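Local coordinates for protein putative ferredoxin (Rhodopseudomonas palustris, PDB 4ID8) that carries a [3Fe-4S] cluster and probably serves as an electron-transfer ferredoxin for the cytochrome P450 CYP194A4, at residues T6-Q11 / A36-D41. Numbering follows the deposited sequence.
With F3S (Fe3-s4 cluster), chain B.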
loop_
_atom_site.group_PDB
_atom_site.type_symbol
_atom_site.label_atom_id
_atom_site.label_comp_id
_atom_site.label_asym_id
_atom_site.label_seq_id
_atom_site.Cartn_x
_atom_site.Cartn_y
_atom_site.Cartn_z
ATOM N N THR A 6 4.854 -5.370 7.610
ATOM C CA THR A 6 5.185 -4.075 6.936
ATOM C C THR A 6 4.737 -4.087 5.465
ATOM O O THR A 6 4.588 -5.166 4.860
ATOM C CB THR A 6 6.686 -3.637 7.070
ATOM O OG1 THR A 6 7.515 -4.321 6.126
ATOM C CG2 THR A 6 7.227 -3.888 8.445
ATOM N N ILE A 7 4.508 -2.889 4.914
ATOM C CA ILE A 7 4.060 -2.692 3.535
ATOM C C ILE A 7 5.146 -2.058 2.717
ATOM O O ILE A 7 5.835 -1.195 3.214
ATOM C CB ILE A 7 3.011 -1.621 3.451
ATOM C CG1 ILE A 7 1.779 -1.944 4.238
ATOM C CG2 ILE A 7 2.578 -1.484 2.024
ATOM C CD1 ILE A 7 0.813 -2.802 3.418
ATOM N N HIS A 8 5.275 -2.454 1.463
ATOM C CA HIS A 8 6.119 -1.727 0.516
ATOM C C HIS A 8 5.433 -1.579 -0.829
ATOM O O HIS A 8 4.864 -2.522 -1.343
ATOM C CB HIS A 8 7.452 -2.470 0.370
ATOM C CG HIS A 8 8.329 -1.979 -0.738
ATOM N ND1 HIS A 8 8.856 -0.701 -0.768
ATOM C CD2 HIS A 8 8.815 -2.615 -1.831
ATOM C CE1 HIS A 8 9.586 -0.563 -1.869
ATOM N NE2 HIS A 8 9.569 -1.708 -2.535
ATOM N N VAL A 9 5.506 -0.408 -1.439
ATOM C CA VAL A 9 5.074 -0.282 -2.843
ATOM C C VAL A 9 6.259 -0.249 -3.741
ATOM O O VAL A 9 7.139 0.586 -3.579
ATOM C CB VAL A 9 4.303 1.028 -3.064
ATOM C CG1 VAL A 9 3.805 1.122 -4.502
ATOM C CG2 VAL A 9 3.176 1.165 -2.043
ATOM N N ASP A 10 6.309 -1.114 -4.725
ATOM C CA ASP A 10 7.414 -1.082 -5.689
ATOM C C ASP A 10 7.157 0.031 -6.695
ATOM O O ASP A 10 6.179 0.005 -7.426
ATOM C CB ASP A 10 7.478 -2.435 -6.388
ATOM C CG ASP A 10 8.618 -2.557 -7.406
ATOM O OD1 ASP A 10 9.051 -3.706 -7.616
ATOM O OD2 ASP A 10 9.064 -1.564 -8.023
ATOM N N GLN A 11 8.043 1.003 -6.748
ATOM C CA GLN A 11 7.814 2.160 -7.553
ATOM C C GLN A 11 7.805 1.848 -9.034
ATOM O O GLN A 11 7.118 2.511 -9.816
ATOM C CB GLN A 11 8.861 3.208 -7.235
ATOM C CG GLN A 11 8.702 3.837 -5.851
ATOM C CD GLN A 11 7.267 4.278 -5.578
ATOM O OE1 GLN A 11 6.745 5.192 -6.199
ATOM N NE2 GLN A 11 6.625 3.616 -4.638
ATOM N N ALA A 36 2.088 5.659 -5.311
ATOM C CA ALA A 36 1.912 5.365 -3.911
ATOM C C ALA A 36 3.231 4.953 -3.231
ATOM O O ALA A 36 4.160 4.426 -3.865
ATOM C CB ALA A 36 0.853 4.327 -3.716
ATOM N N HIS A 37 3.307 5.214 -1.932
ATOM C CA HIS A 37 4.402 4.729 -1.123
ATOM C C HIS A 37 3.911 4.491 0.314
ATOM O O HIS A 37 2.971 5.168 0.762
ATOM C CB HIS A 37 5.626 5.675 -1.192
ATOM C CG HIS A 37 5.308 7.086 -0.860
ATOM N ND1 HIS A 37 5.154 8.061 -1.827
ATOM C CD2 HIS A 37 5.104 7.704 0.341
ATOM C CE1 HIS A 37 4.866 9.220 -1.233
ATOM N NE2 HIS A 37 4.838 9.033 0.082
ATOM N N GLU A 38 4.527 3.524 1.018
ATOM C CA GLU A 38 4.251 3.298 2.435
ATOM C C GLU A 38 4.538 4.527 3.297
ATOM O O GLU A 38 5.384 5.311 3.019
ATOM C CB GLU A 38 5.001 2.092 2.979
ATOM C CG GLU A 38 6.499 2.153 2.770
ATOM C CD GLU A 38 6.901 1.583 1.419
ATOM O OE1 GLU A 38 6.087 1.732 0.470
ATOM O OE2 GLU A 38 8.020 0.998 1.296
ATOM N N LYS A 39 3.833 4.638 4.404
ATOM C CA LYS A 39 3.605 5.906 5.094
ATOM C C LYS A 39 4.218 5.743 6.481
ATOM O O LYS A 39 4.145 4.674 7.072
ATOM C CB LYS A 39 2.083 6.095 5.128
ATOM C CG LYS A 39 1.476 7.346 5.676
ATOM C CD LYS A 39 -0.025 7.178 5.744
ATOM C CE LYS A 39 -0.786 8.480 5.863
ATOM N NZ LYS A 39 -1.413 8.743 7.228
ATOM N N GLY A 40 4.912 6.779 6.962
ATOM C CA GLY A 40 5.525 6.760 8.294
ATOM C C GLY A 40 6.317 5.502 8.613
ATOM O O GLY A 40 7.408 5.278 8.063
ATOM N N ASP A 41 5.753 4.703 9.517
ATOM C CA ASP A 41 6.251 3.384 9.865
ATOM C C ASP A 41 6.490 2.322 8.781
ATOM O O ASP A 41 7.446 1.547 8.838
ATOM C CB ASP A 41 5.237 2.761 10.817
ATOM C CG ASP A 41 5.791 2.615 12.123
ATOM O OD1 ASP A 41 6.993 2.892 12.214
ATOM O OD2 ASP A 41 5.076 2.246 13.038
HETATM FE FE1 F3S B . 0.012 2.107 -7.344
HETATM FE FE3 F3S B . -1.636 1.835 -5.396
HETATM FE FE4 F3S B . -1.285 -0.092 -7.030
HETATM S S1 F3S B . -1.380 3.666 -6.613
HETATM S S2 F3S B . -0.852 0.930 -9.015
HETATM S S3 F3S B . 0.175 0.720 -5.659
HETATM S S4 F3S B . -3.257 0.593 -6.310
HETATM O O HOH W 1 8.156 2.647 -2.146
HETATM O O HOH W 2 6.818 7.485 -3.827
#
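The carbonyl oxygen of Ala36 is met by the amide of Gln11, whose NE2 lies 2.7 Å from Ala36 O, almost in line with the C=O and with that oxygen nearly in the plane of the amide. A bend at chi2 sets Gln11 CD for this reach, and NE2 also donates a longer bond to Val9 O, sitting above the plane of that carbonyl. Val9 packs against the same residue: its CG1 lies 3.4 Å from Ala36 O, while CG2 meets Ala36 CB at 4.3 Å. Both residues also line the cluster pocket, Ala36 CB resting 3.7 Å from sulfur S1 and Val9 CG1 3.8 Å from S3. At His37 the contact is looser; CA packs against Val9 CG2, and ND1 shares a water with Gln11 OE1, weakly held on the glutamine side. Here two strands of a small ferredoxin domain run nearly antiparallel, at 152°, yet belong to separate two-stranded sheets, 6-9 pairing with 64-67 and 36-38 with 28-30. Side chains bridge the seam instead, as Glu38 illustrates. Its CG sits between backbone N and carbonyl carbon (chi1 55°), and the chain then bends across Ile7 O, with CB and CG both 3.4 Å from that oxygen. The carboxylate thus grips two consecutive residues: OE1 accepts Val9 N at 2.9 Å, whereas OE2 offers its syn lone pair to His8 ND1, in the imidazole plane, 2.8 Å away. Ring and carboxylate stand almost perpendicular, 88° apart. An alanine in place of this glutamate would probably leave Val9 N and His8 ND1 without their carboxylate acceptor and the imidazole freer to turn. Beyond the strand the chain leads to Gly42, whose backbone is hydrogen-bonded to that of Ile7.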